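Pilin (Clostridioides difficile, PDB 6T8S) is the major type IV pilin PilA1, the subunit that probably polymerises into the extracellular type IV pilus fibres of this bacterium. Local coordinates at residues A98-D103 and N107-S112; E20-S25 and G68-I73; N38-T43 and N77-Q82; L31-D36 and E54-S59; N10-K15 and E94-K99. All coordinates share one frame; numbering follows the deposited sequence. Where two conformers were deposited one is given.

Contact 1 of 5, residues A98-D103 and N107-S112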
# COMPACT_ATOMS: atom_id res chain seq x y z
N ALA A 98 -11.20 -8.86 5.02
CA ALA A 98 -11.52 -10.14 4.35
C ALA A 98 -11.49 -9.95 2.83
O ALA A 98 -10.87 -10.79 2.12
CB ALA A 98 -12.85 -10.65 4.82
N LYS A 99 -12.10 -8.88 2.32
CA LYS A 99 -12.14 -8.64 0.86
C LYS A 99 -10.72 -8.36 0.35
O LYS A 99 -10.31 -8.93 -0.69
CB LYS A 99 -13.07 -7.49 0.49
CG LYS A 99 -12.97 -7.10 -0.98
CD LYS A 99 -14.07 -6.21 -1.46
CE LYS A 99 -13.91 -5.83 -2.92
NZ LYS A 99 -13.90 -7.01 -3.83
N LEU A 100 -10.00 -7.47 1.02
CA LEU A 100 -8.63 -7.07 0.60
C LEU A 100 -7.77 -8.34 0.49
O LEU A 100 -7.09 -8.53 -0.55
CB LEU A 100 -8.11 -6.03 1.60
CG LEU A 100 -6.88 -5.24 1.19
CD1 LEU A 100 -7.17 -4.34 -0.00
CD2 LEU A 100 -6.39 -4.42 2.38
N LEU A 101 -7.84 -9.22 1.49
CA LEU A 101 -7.02 -10.46 1.51
C LEU A 101 -7.50 -11.45 0.44
O LEU A 101 -6.64 -12.08 -0.19
CB LEU A 101 -7.09 -11.08 2.91
CG LEU A 101 -6.17 -10.42 3.93
CD1 LEU A 101 -6.59 -10.78 5.35
CD2 LEU A 101 -4.72 -10.81 3.67
N SER A 102 -8.80 -11.58 0.23
CA SER A 102 -9.36 -12.47 -0.81
C SER A 102 -8.84 -12.03 -2.18
O SER A 102 -8.60 -12.89 -3.04
CB SER A 102 -10.86 -12.49 -0.79
OG SER A 102 -11.33 -13.17 0.34
N ASP A 103 -8.70 -10.72 -2.39
CA ASP A 103 -8.39 -10.16 -3.73
C ASP A 103 -6.88 -10.16 -3.98
O ASP A 103 -6.49 -10.43 -5.13
CB ASP A 103 -9.04 -8.79 -3.90
CG ASP A 103 -10.55 -8.84 -4.04
OD1 ASP A 103 -11.08 -9.91 -4.45
OD2 ASP A 103 -11.20 -7.81 -3.71
N ASN A 107 0.76 -13.03 2.33
CA ASN A 107 2.17 -12.59 2.40
C ASN A 107 2.37 -11.23 1.71
O ASN A 107 3.49 -10.96 1.25
CB ASN A 107 3.11 -13.64 1.80
CG ASN A 107 3.12 -14.92 2.60
OD1 ASN A 107 2.83 -14.93 3.79
ND2 ASN A 107 3.46 -16.02 1.93
N LYS A 108 1.35 -10.37 1.69
CA LYS A 108 1.48 -9.03 1.08
C LYS A 108 1.06 -7.92 2.05
O LYS A 108 1.71 -6.88 1.99
CB LYS A 108 0.68 -8.99 -0.23
CG LYS A 108 1.22 -9.94 -1.31
CD LYS A 108 1.19 -9.37 -2.70
CE LYS A 108 1.61 -10.36 -3.77
NZ LYS A 108 3.06 -10.66 -3.71
N ILE A 109 -0.01 -8.11 2.84
CA ILE A 109 -0.63 -7.02 3.64
C ILE A 109 -0.21 -7.16 5.11
O ILE A 109 -0.49 -8.22 5.71
CB ILE A 109 -2.16 -6.98 3.48
CG1 ILE A 109 -2.57 -7.07 2.00
CG2 ILE A 109 -2.72 -5.74 4.16
CD1 ILE A 109 -4.01 -7.46 1.82
N TYR A 110 0.40 -6.11 5.66
CA TYR A 110 0.99 -6.12 7.03
C TYR A 110 0.52 -4.87 7.79
O TYR A 110 0.33 -3.79 7.17
CB TYR A 110 2.52 -6.25 6.93
CG TYR A 110 2.96 -7.58 6.36
CD1 TYR A 110 3.19 -8.68 7.18
CD2 TYR A 110 3.09 -7.77 4.99
CE1 TYR A 110 3.57 -9.91 6.66
CE2 TYR A 110 3.44 -9.00 4.45
CZ TYR A 110 3.70 -10.07 5.29
OH TYR A 110 4.05 -11.30 4.78
N THR A 111 0.32 -5.02 9.11
CA THR A 111 -0.10 -3.93 10.03
C THR A 111 1.11 -3.28 10.72
O THR A 111 0.92 -2.25 11.38
CB THR A 111 -1.14 -4.44 11.03
OG1 THR A 111 -0.59 -5.55 11.74
CG2 THR A 111 -2.41 -4.89 10.34
N SER A 112 2.32 -3.85 10.57
CA SER A 112 3.57 -3.25 11.11
C SER A 112 4.78 -3.67 10.26
O SER A 112 4.75 -4.74 9.63
CB SER A 112 3.79 -3.64 12.56
OG SER A 112 4.10 -5.02 12.66

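Contact 2 of 5, residues E20-S25 and G68-I73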
# COMPACT_ATOMS: atom_id res chain seq x y z
N GLU A 20 -7.31 -1.45 -4.13
CA GLU A 20 -6.81 -2.53 -5.02
C GLU A 20 -6.46 -1.95 -6.39
O GLU A 20 -5.43 -2.34 -6.96
CB GLU A 20 -7.87 -3.62 -5.18
CG GLU A 20 -8.17 -4.38 -3.92
CD GLU A 20 -9.32 -5.35 -4.06
OE1 GLU A 20 -9.77 -5.60 -5.21
OE2 GLU A 20 -9.74 -5.90 -3.03
N SER A 21 -7.30 -1.06 -6.94
CA SER A 21 -7.05 -0.42 -8.26
C SER A 21 -5.79 0.46 -8.20
O SER A 21 -4.93 0.39 -9.10
CB SER A 21 -8.25 0.36 -8.73
OG SER A 21 -8.01 0.94 -10.01
N ASP A 22 -5.67 1.26 -7.14
CA ASP A 22 -4.45 2.08 -6.91
C ASP A 22 -3.23 1.17 -6.81
O ASP A 22 -2.21 1.49 -7.43
CB ASP A 22 -4.62 2.96 -5.66
CG ASP A 22 -5.63 4.08 -5.82
OD1 ASP A 22 -6.05 4.37 -6.97
OD2 ASP A 22 -6.00 4.67 -4.77
N TYR A 23 -3.32 0.09 -6.04
CA TYR A 23 -2.22 -0.89 -5.84
C TYR A 23 -1.74 -1.41 -7.20
O TYR A 23 -0.53 -1.44 -7.47
CB TYR A 23 -2.70 -2.02 -4.92
CG TYR A 23 -1.76 -3.19 -4.84
CD1 TYR A 23 -0.68 -3.11 -3.98
CD2 TYR A 23 -1.92 -4.33 -5.60
CE1 TYR A 23 0.23 -4.15 -3.88
CE2 TYR A 23 -1.02 -5.40 -5.49
CZ TYR A 23 0.06 -5.29 -4.63
OH TYR A 23 1.00 -6.27 -4.46
N SER A 24 -2.68 -1.83 -8.05
CA SER A 24 -2.39 -2.40 -9.39
C SER A 24 -1.66 -1.38 -10.28
O SER A 24 -0.63 -1.76 -10.89
CB SER A 24 -3.66 -2.89 -10.04
OG SER A 24 -3.33 -3.53 -11.25
N SER A 25 -2.17 -0.15 -10.34
CA SER A 25 -1.59 0.96 -11.15
C SER A 25 -0.18 1.29 -10.65
O SER A 25 0.73 1.46 -11.46
CB SER A 25 -2.50 2.16 -11.13
OG SER A 25 -3.70 1.90 -11.85
N GLY A 68 -5.59 7.67 4.53
CA GLY A 68 -4.11 7.65 4.59
C GLY A 68 -3.45 8.01 3.27
O GLY A 68 -3.94 7.59 2.19
N LYS A 69 -2.38 8.79 3.34
CA LYS A 69 -1.57 9.16 2.14
C LYS A 69 -0.70 7.97 1.73
O LYS A 69 -0.27 7.20 2.60
CB LYS A 69 -0.68 10.36 2.43
CG LYS A 69 -1.39 11.71 2.44
CD LYS A 69 -0.46 12.85 2.79
CE LYS A 69 -1.21 14.07 3.29
NZ LYS A 69 -0.29 15.23 3.43
N TYR A 70 -0.43 7.84 0.44
CA TYR A 70 0.46 6.78 -0.08
C TYR A 70 1.92 7.26 -0.00
O TYR A 70 2.17 8.47 -0.21
CB TYR A 70 0.12 6.45 -1.54
CG TYR A 70 -1.22 5.78 -1.77
CD1 TYR A 70 -1.51 4.54 -1.24
CD2 TYR A 70 -2.17 6.36 -2.61
CE1 TYR A 70 -2.72 3.91 -1.48
CE2 TYR A 70 -3.38 5.73 -2.87
CZ TYR A 70 -3.65 4.50 -2.31
OH TYR A 70 -4.84 3.86 -2.55
N LYS A 71 2.84 6.33 0.22
CA LYS A 71 4.28 6.53 -0.08
C LYS A 71 4.93 5.17 -0.36
O LYS A 71 4.28 4.15 -0.09
CB LYS A 71 4.97 7.34 1.03
CG LYS A 71 5.22 6.63 2.34
CD LYS A 71 6.05 7.50 3.33
CE LYS A 71 7.54 7.46 3.08
NZ LYS A 71 8.32 8.34 3.99
N LEU A 72 6.14 5.18 -0.91
CA LEU A 72 6.90 3.97 -1.26
C LEU A 72 8.10 3.87 -0.32
O LEU A 72 8.83 4.87 -0.22
CB LEU A 72 7.36 4.05 -2.72
CG LEU A 72 6.24 3.99 -3.76
CD1 LEU A 72 6.80 4.23 -5.14
CD2 LEU A 72 5.53 2.66 -3.70
N ILE A 73 8.27 2.71 0.31
CA ILE A 73 9.40 2.41 1.23
C ILE A 73 10.05 1.09 0.83
O ILE A 73 9.38 0.19 0.25
CB ILE A 73 8.95 2.42 2.70
CG1 ILE A 73 8.01 1.26 3.03
CG2 ILE A 73 8.39 3.79 3.07
CD1 ILE A 73 7.64 1.15 4.50

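Contact 3 of 5, residues N38-T43 and N77-Q82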
# COMPACT_ATOMS: atom_id res chain seq x y z
N ASN A 38 17.21 -0.02 -12.67
CA ASN A 38 17.82 -1.11 -11.87
C ASN A 38 17.80 -0.74 -10.38
O ASN A 38 18.62 -1.31 -9.63
CB ASN A 38 19.25 -1.39 -12.32
CG ASN A 38 19.67 -2.83 -12.09
OD1 ASN A 38 18.83 -3.72 -12.07
ND2 ASN A 38 20.96 -3.06 -11.93
N LYS A 39 16.91 0.16 -9.95
CA LYS A 39 16.75 0.47 -8.51
C LYS A 39 15.27 0.56 -8.18
O LYS A 39 14.47 0.98 -9.03
CB LYS A 39 17.57 1.70 -8.11
CG LYS A 39 17.12 3.04 -8.64
CD LYS A 39 18.10 4.15 -8.29
CE LYS A 39 17.54 5.54 -8.54
NZ LYS A 39 18.22 6.56 -7.69
N ILE A 40 14.92 0.09 -6.98
CA ILE A 40 13.56 0.15 -6.39
C ILE A 40 13.17 1.62 -6.25
O ILE A 40 13.93 2.39 -5.68
CB ILE A 40 13.59 -0.61 -5.05
CG1 ILE A 40 13.86 -2.11 -5.26
CG2 ILE A 40 12.33 -0.39 -4.24
CD1 ILE A 40 12.81 -2.82 -6.08
N PRO A 41 11.99 2.06 -6.76
CA PRO A 41 11.54 3.43 -6.57
C PRO A 41 11.10 3.65 -5.12
O PRO A 41 10.26 2.90 -4.65
CB PRO A 41 10.33 3.59 -7.49
CG PRO A 41 9.80 2.18 -7.61
CD PRO A 41 11.02 1.27 -7.53
N VAL A 42 11.66 4.65 -4.45
CA VAL A 42 11.26 4.98 -3.05
C VAL A 42 10.93 6.46 -2.96
O VAL A 42 11.53 7.26 -3.70
CB VAL A 42 12.35 4.59 -2.04
CG1 VAL A 42 12.55 3.09 -2.00
CG2 VAL A 42 13.65 5.31 -2.33
N THR A 43 10.01 6.81 -2.07
CA THR A 43 9.72 8.21 -1.70
C THR A 43 10.97 8.76 -1.04
O THR A 43 11.58 8.07 -0.23
CB THR A 43 8.49 8.31 -0.79
OG1 THR A 43 7.36 7.72 -1.45
CG2 THR A 43 8.14 9.73 -0.41
N ASN A 77 14.65 -6.32 1.17
CA ASN A 77 14.81 -6.41 -0.31
C ASN A 77 13.50 -6.04 -1.01
O ASN A 77 13.50 -5.99 -2.25
CB ASN A 77 15.29 -7.80 -0.73
CG ASN A 77 14.38 -8.92 -0.25
OD1 ASN A 77 13.92 -8.90 0.89
ND2 ASN A 77 14.10 -9.89 -1.11
N LYS A 78 12.42 -5.77 -0.27
CA LYS A 78 11.05 -5.61 -0.83
C LYS A 78 10.71 -4.13 -1.03
O LYS A 78 11.07 -3.31 -0.17
CB LYS A 78 10.03 -6.28 0.09
CG LYS A 78 10.17 -7.80 0.17
CD LYS A 78 9.14 -8.43 1.07
CE LYS A 78 9.36 -9.91 1.30
NZ LYS A 78 10.69 -10.17 1.90
N LEU A 79 9.98 -3.82 -2.11
CA LEU A 79 9.26 -2.53 -2.27
C LEU A 79 7.88 -2.67 -1.65
O LEU A 79 7.16 -3.63 -1.98
CB LEU A 79 9.12 -2.15 -3.75
CG LEU A 79 8.34 -0.86 -3.98
CD1 LEU A 79 9.07 0.32 -3.35
CD2 LEU A 79 8.12 -0.61 -5.46
N VAL A 80 7.51 -1.70 -0.80
CA VAL A 80 6.25 -1.74 -0.01
C VAL A 80 5.48 -0.43 -0.25
O VAL A 80 6.08 0.66 -0.20
CB VAL A 80 6.55 -1.96 1.48
CG1 VAL A 80 5.31 -1.83 2.35
CG2 VAL A 80 7.23 -3.31 1.71
N LEU A 81 4.19 -0.56 -0.51
CA LEU A 81 3.26 0.59 -0.55
C LEU A 81 2.80 0.83 0.89
O LEU A 81 2.13 -0.05 1.47
CB LEU A 81 2.09 0.27 -1.48
CG LEU A 81 1.03 1.37 -1.58
CD1 LEU A 81 1.61 2.63 -2.21
CD2 LEU A 81 -0.19 0.87 -2.35
N GLN A 82 3.20 1.96 1.46
CA GLN A 82 2.71 2.43 2.77
C GLN A 82 1.44 3.23 2.53
O GLN A 82 1.41 4.09 1.62
CB GLN A 82 3.80 3.26 3.47
CG GLN A 82 3.33 3.91 4.77
CD GLN A 82 4.45 4.65 5.46
OE1 GLN A 82 5.61 4.26 5.36
NE2 GLN A 82 4.12 5.73 6.15

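Contact 4 of 5, residues L31-D36 and E54-S59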
# COMPACT_ATOMS: atom_id res chain seq x y z
N LEU A 31 7.28 -1.39 -11.37
CA LEU A 31 8.04 -2.45 -12.10
C LEU A 31 8.77 -1.82 -13.30
O LEU A 31 9.93 -2.22 -13.55
CB LEU A 31 7.08 -3.57 -12.51
CG LEU A 31 6.74 -4.54 -11.38
CD1 LEU A 31 5.51 -5.35 -11.73
CD2 LEU A 31 7.92 -5.45 -11.06
N SER A 32 8.12 -0.89 -14.01
CA SER A 32 8.70 -0.11 -15.13
C SER A 32 9.95 0.65 -14.65
O SER A 32 11.04 0.47 -15.24
CB SER A 32 7.71 0.86 -15.72
OG SER A 32 6.74 0.20 -16.51
N TYR A 33 9.78 1.48 -13.62
CA TYR A 33 10.88 2.27 -13.01
C TYR A 33 12.03 1.31 -12.67
O TYR A 33 13.18 1.62 -13.00
CB TYR A 33 10.36 3.04 -11.80
CG TYR A 33 11.37 3.88 -11.06
CD1 TYR A 33 12.39 3.30 -10.33
CD2 TYR A 33 11.26 5.26 -11.03
CE1 TYR A 33 13.31 4.08 -9.62
CE2 TYR A 33 12.16 6.05 -10.32
CZ TYR A 33 13.18 5.45 -9.61
OH TYR A 33 14.09 6.20 -8.91
N TYR A 34 11.73 0.19 -12.01
CA TYR A 34 12.75 -0.78 -11.54
C TYR A 34 13.50 -1.35 -12.75
O TYR A 34 14.75 -1.39 -12.74
CB TYR A 34 12.09 -1.89 -10.72
CG TYR A 34 13.05 -2.87 -10.08
CD1 TYR A 34 14.32 -2.49 -9.69
CD2 TYR A 34 12.65 -4.16 -9.84
CE1 TYR A 34 15.18 -3.38 -9.08
CE2 TYR A 34 13.50 -5.07 -9.22
CZ TYR A 34 14.77 -4.68 -8.85
OH TYR A 34 15.60 -5.59 -8.25
N SER A 35 12.77 -1.74 -13.79
CA SER A 35 13.36 -2.28 -15.04
C SER A 35 14.26 -1.23 -15.71
O SER A 35 15.33 -1.61 -16.24
CB SER A 35 12.31 -2.77 -16.00
OG SER A 35 12.95 -3.40 -17.11
N ASP A 36 13.89 0.05 -15.67
CA ASP A 36 14.59 1.12 -16.43
C ASP A 36 15.84 1.60 -15.67
O ASP A 36 16.80 1.97 -16.34
CB ASP A 36 13.69 2.32 -16.72
CG ASP A 36 12.50 2.03 -17.62
OD1 ASP A 36 12.40 0.89 -18.13
OD2 ASP A 36 11.66 2.96 -17.78
N GLU A 54 6.33 9.76 -11.21
CA GLU A 54 5.48 10.71 -11.98
C GLU A 54 5.66 10.55 -13.50
O GLU A 54 4.68 10.82 -14.23
CB GLU A 54 5.80 12.16 -11.62
CG GLU A 54 4.78 13.14 -12.18
CD GLU A 54 4.74 14.46 -11.43
OE1 GLU A 54 5.78 14.83 -10.83
OE2 GLU A 54 3.67 15.10 -11.44
N THR A 55 6.85 10.19 -13.97
CA THR A 55 7.09 10.02 -15.44
C THR A 55 6.20 8.88 -15.95
O THR A 55 5.78 8.94 -17.14
CB THR A 55 8.58 9.80 -15.74
OG1 THR A 55 9.29 10.90 -15.18
CG2 THR A 55 8.88 9.72 -17.23
N TYR A 56 5.87 7.89 -15.10
CA TYR A 56 5.24 6.61 -15.51
C TYR A 56 3.71 6.62 -15.33
O TYR A 56 3.07 5.67 -15.80
CB TYR A 56 5.84 5.44 -14.74
CG TYR A 56 7.30 5.19 -15.03
CD1 TYR A 56 7.69 4.36 -16.07
CD2 TYR A 56 8.31 5.81 -14.29
CE1 TYR A 56 9.02 4.11 -16.35
CE2 TYR A 56 9.64 5.58 -14.57
CZ TYR A 56 10.01 4.73 -15.60
OH TYR A 56 11.33 4.51 -15.90
N MET A 57 3.15 7.63 -14.65
CA MET A 57 1.72 7.65 -14.28
C MET A 57 1.09 8.94 -14.79
O MET A 57 1.60 10.03 -14.48
CB MET A 57 1.52 7.51 -12.76
CG MET A 57 2.20 6.28 -12.20
SD MET A 57 1.67 5.87 -10.51
CE MET A 57 0.09 5.09 -10.83
N GLU A 58 0.01 8.83 -15.55
CA GLU A 58 -0.69 10.02 -16.09
C GLU A 58 -1.29 10.80 -14.93
O GLU A 58 -1.26 12.04 -14.97
CB GLU A 58 -1.76 9.61 -17.09
CG GLU A 58 -1.18 8.98 -18.34
CD GLU A 58 -2.19 8.81 -19.46
OE1 GLU A 58 -3.03 7.90 -19.38
OE2 GLU A 58 -2.12 9.59 -20.41
N SER A 59 -1.78 10.10 -13.92
CA SER A 59 -2.34 10.71 -12.69
C SER A 59 -1.85 9.94 -11.46
O SER A 59 -2.09 8.73 -11.39
CB SER A 59 -3.84 10.75 -12.77
OG SER A 59 -4.34 11.70 -11.84

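Contact 5 of 5, residues N10-K15 and E94-K99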
# COMPACT_ATOMS: atom_id res chain seq x y z
N ASN A 10 -21.78 -2.00 1.21
CA ASN A 10 -21.43 -1.85 -0.24
C ASN A 10 -20.40 -0.74 -0.46
O ASN A 10 -19.44 -0.98 -1.24
CB ASN A 10 -22.65 -1.55 -1.11
CG ASN A 10 -23.02 -2.75 -1.95
OD1 ASN A 10 -22.95 -2.70 -3.18
ND2 ASN A 10 -23.37 -3.85 -1.30
N ILE A 11 -20.60 0.42 0.16
CA ILE A 11 -19.64 1.56 0.14
C ILE A 11 -18.28 1.06 0.66
O ILE A 11 -17.26 1.36 0.01
CB ILE A 11 -20.17 2.75 0.96
CG1 ILE A 11 -21.42 3.37 0.33
CG2 ILE A 11 -19.08 3.79 1.19
CD1 ILE A 11 -21.21 3.98 -1.04
N ASN A 12 -18.26 0.32 1.77
CA ASN A 12 -17.01 -0.15 2.42
C ASN A 12 -16.26 -1.10 1.47
O ASN A 12 -15.03 -0.99 1.38
CB ASN A 12 -17.26 -0.77 3.80
CG ASN A 12 -17.41 0.28 4.88
OD1 ASN A 12 -17.31 1.48 4.60
ND2 ASN A 12 -17.61 -0.13 6.12
N LYS A 13 -16.98 -1.99 0.79
CA LYS A 13 -16.39 -2.95 -0.19
C LYS A 13 -15.79 -2.15 -1.36
O LYS A 13 -14.71 -2.51 -1.82
CB LYS A 13 -17.47 -3.96 -0.60
CG LYS A 13 -17.23 -4.69 -1.92
CD LYS A 13 -18.38 -5.60 -2.35
CE LYS A 13 -18.30 -6.02 -3.81
NZ LYS A 13 -19.64 -6.00 -4.46
N ALA A 14 -16.45 -1.08 -1.82
CA ALA A 14 -15.95 -0.28 -2.97
C ALA A 14 -14.70 0.52 -2.56
O ALA A 14 -13.78 0.65 -3.37
CB ALA A 14 -17.06 0.61 -3.49
N LYS A 15 -14.62 0.99 -1.31
CA LYS A 15 -13.38 1.68 -0.83
C LYS A 15 -12.18 0.72 -0.91
O LYS A 15 -11.09 1.14 -1.33
CB LYS A 15 -13.58 2.18 0.60
CG LYS A 15 -14.54 3.35 0.71
CD LYS A 15 -14.74 3.83 2.12
CE LYS A 15 -15.38 5.20 2.17
NZ LYS A 15 -15.79 5.53 3.54
N GLU A 94 -13.72 -5.86 9.66
CA GLU A 94 -13.34 -7.26 9.38
C GLU A 94 -13.74 -7.61 7.94
O GLU A 94 -12.92 -8.24 7.23
CB GLU A 94 -14.00 -8.21 10.38
CG GLU A 94 -13.48 -8.03 11.79
CD GLU A 94 -13.97 -9.07 12.79
OE1 GLU A 94 -14.34 -10.18 12.35
OE2 GLU A 94 -13.96 -8.76 13.99
N ALA A 95 -14.93 -7.19 7.50
CA ALA A 95 -15.43 -7.48 6.13
C ALA A 95 -14.51 -6.83 5.09
O ALA A 95 -14.25 -7.46 4.04
CB ALA A 95 -16.86 -7.04 5.98
N GLN A 96 -14.00 -5.62 5.37
CA GLN A 96 -13.05 -4.93 4.44
C GLN A 96 -11.72 -5.69 4.40
O GLN A 96 -11.18 -5.91 3.28
CB GLN A 96 -12.84 -3.48 4.86
CG GLN A 96 -14.02 -2.56 4.54
CD GLN A 96 -13.75 -1.16 5.00
OE1 GLN A 96 -13.52 -0.90 6.19
NE2 GLN A 96 -13.78 -0.22 4.07
N SER A 97 -11.19 -6.09 5.56
CA SER A 97 -9.93 -6.87 5.64
C SER A 97 -10.07 -8.17 4.84
O SER A 97 -9.13 -8.52 4.07
CB SER A 97 -9.55 -7.14 7.08
OG SER A 97 -9.24 -5.92 7.71
N ALA A 98 -11.20 -8.86 5.02
CA ALA A 98 -11.52 -10.14 4.35
C ALA A 98 -11.49 -9.95 2.83
O ALA A 98 -10.87 -10.79 2.12
CB ALA A 98 -12.85 -10.65 4.82
N LYS A 99 -12.10 -8.88 2.32
CA LYS A 99 -12.14 -8.64 0.86
C LYS A 99 -10.72 -8.36 0.35
O LYS A 99 -10.31 -8.93 -0.69
CB LYS A 99 -13.07 -7.49 0.49
CG LYS A 99 -12.97 -7.10 -0.98
CD LYS A 99 -14.07 -6.21 -1.46
CE LYS A 99 -13.91 -5.83 -2.92
NZ LYS A 99 -13.90 -7.01 -3.83

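Contact 1 of 5, residues A98-D103 and N107-S112
Across the contact between helix 94-104 and strand 109-110, Leu100, Leu101 and Ile109 meet through apolar side chains. A single methyl does the work on the strand side: CD1 of Ile109 lies 3.7 Å from CG of Leu100. CD2 of Leu101 reaches 3.9 Å from CD1 of Ile109 in the given conformer, a less certain contact because two were modelled. Both leucines pass the isoleucine at a slant. Leu100 starts out toward the strand, its CG anti to the backbone N (chi1 -166°), and offers its branch point and CD2.

The helix carries polar interactions of its own, none of them across the contact. On its other flank, NZ of Lys99 forms a salt bridge with OD2 of Asp103 at 2.8 Å, entering on the syn lone pair of the carboxylate. Ala98 O is gripped twice by Ser102, whose backbone N and OG arrive from opposite faces of the carbonyl plane.

Beyond the two segments, Leu100 also packs on Val16 of helix 9-37, and Ile109 on Leu122. With no hydrogen bond crossing it, the join depends on hydrophobic burial and shape, while the Lys99-Asp103 pair stays on the helix, away from the strand.

Contact 2 of 5, residues E20-S25 and G68-I73
The hydroxyl of Tyr70 donates a hydrogen bond to the carboxylate of Asp22, with OH 2.6 Å from OD2. The proton meets the anti lone pair of OD2, directed away from the other carboxylate oxygen. Carboxylate and phenol ring stand almost perpendicular, their planes 85° apart, and OD2 lies at the ring edge, near its plane, 3.4 Å from CE2 of Tyr70. The two side chains cross at about a right angle, and CB of Asp22 also comes within 3.2 Å of OH of Tyr70.

Both residues direct their CB toward the opposite segment. In Asp22 the carboxylate carbon lies anti to the carbonyl carbon (chi1 -69°), which places CG on the side of the phenol. The long side chain of Tyr70 spans most of the gap, for the two CA atoms are 9.6 Å apart. The donated bond would probably offset the cost of keeping a carboxylate charged in this partly buried place.

The ring of Tyr70 packs on Leu81 and Ile83 of strand 78-83 and on Ala64. The Tyr70-Asp22 bond thus ties one turn of helix 9-37 to the start of strand 70-75, and Tyr23 reaches strand 128-138 through Val136 O.

Contact 3 of 5, residues N38-T43 and N77-Q82
The loop that follows helix 9-37 lies against strand 78-83 of the antiparallel sheet, where Ile40 and Pro41 close over Leu79. The isobutyl group of Leu79 is shared between them. Its CD1 methyl packs tightly on CG2 of Ile40 at 3.5 Å, the two side chains sliding past each other in opposite directions. Its CD2 methyl faces the proline ring, 3.9 Å from CG of Pro41, with the side chains crossing at about a right angle. With CG anti to the backbone N (chi1 178°), Leu79 carries its branch point to the loop. CD1 also comes 3.1 Å from the carbonyl O of Pro41.

Behind the leucine stand Ala30 of helix 9-37 and Leu137 of strand 128-138, and Pro41 rests on Tyr33. No hydrogen bond links the two segments, and Pro41 O is buried without a polar partner in the model. Although Thr43 hydrogen-bonds to Leu72 of strand 70-75, the join between these segments is apolar packing around one leucine, at the cost of a desolvated carbonyl.

Contact 4 of 5, residues L31-D36 and E54-S59
Tyr56 lays its ring against helix 9-37, where Ser32, Tyr33 and Asp36 receive it. At the far end the hydroxyl donates a very short hydrogen bond, OH of Tyr56 lying 2.5 Å from OD2 of Asp36. OD2 sits at the ring edge in the ring plane, 3.2 Å from CE1 of Tyr56, and the carboxylate is turned 41° from that plane. The two side chains approach from opposite directions.

Along its length the ring is lined by the helix backbone and its CB atoms. The backbone N of Tyr33 lies 3.8 Å above one face, offset toward the rim. CB of Tyr33 approaches CE2 of Tyr56 to 3.8 Å, and in the given conformer of Ser32 its CB comes 3.5 Å from CD1 of Tyr56. The two tyrosine side chains cross at about a right angle.

In the next layer, the helical geometry of 31-36 places Ser32 and Asp36 one turn apart on the same face, with Asp36 N bonded to Ser32 O. Tyr56 has CG anti to its carbonyl carbon (chi1 -65°), which carries the ring toward that face. Tyr33 is backed by Pro41 and Val52, while Tyr56 and Met57 both touch Ala29. The site is a surface contact in which a tyrosine of the connection to strand 70-75 docks on the long N-terminal helix, a helix characteristic of type IV pilins.

Contact 5 of 5, residues N10-K15 and E94-K99
Gln96 has CG anti to its carbonyl carbon (chi1 -74°) and a chain extended beyond it, which carries the amide from the flank of helix 94-104 to the backbone of Asn12 on helix 9-37. There NE2 of Gln96 donates to O of Asn12 at 3.1 Å in a fairly straight bond. The donor is tilted from the carbonyl plane, whereas the acceptor lies close to the amide plane of Gln96. The amides of Asn12 and Gln96 stack with their planes 19° apart, and CB of Asn12 lies 3.5 Å from NE2 of Gln96. The other end of the amide is held within its own helix region, since OE1 of Gln96 accepts from Thr93 N; both ends fix its rotation.

A second contact joins two lysines by their aliphatic parts: CG of Lys13 is 3.5 Å from CD of Lys99, the chains crossing at a slant. Their NZ atoms stay 5.9 Å apart, and Lys99 NZ is turned to Asp103 in a salt bridge.

The two short helical segments approach to 9.3 Å between axes at a crossing angle of -38°, running in broadly the same direction. Val16, one residue beyond 10-15, packs on both Gln96 and Lys99, continuing the interface along helix 9-37 toward Glu20.

How the contacts relate
From the N terminus, helix 9-37 supplies one segment each to contacts 5, 2 and 4 in turn. Contact 5 closes the longest loop, bringing helix 94-104 back to the start of the long helix, and contacts 2, 3 and 4 all fall within that loop. Contact 4 is in turn enclosed by contact 2, folding the connection after the helix back onto its C-terminal part. Contact 3 crosses both contact 2 and contact 4, tying that connection to strand 78-83, the neighbour of strand 70-75. Contact 1 follows in series after contacts 2, 3 and 4, joining helix 94-104, shared with contact 5, to strand 109-110 of the same sheet.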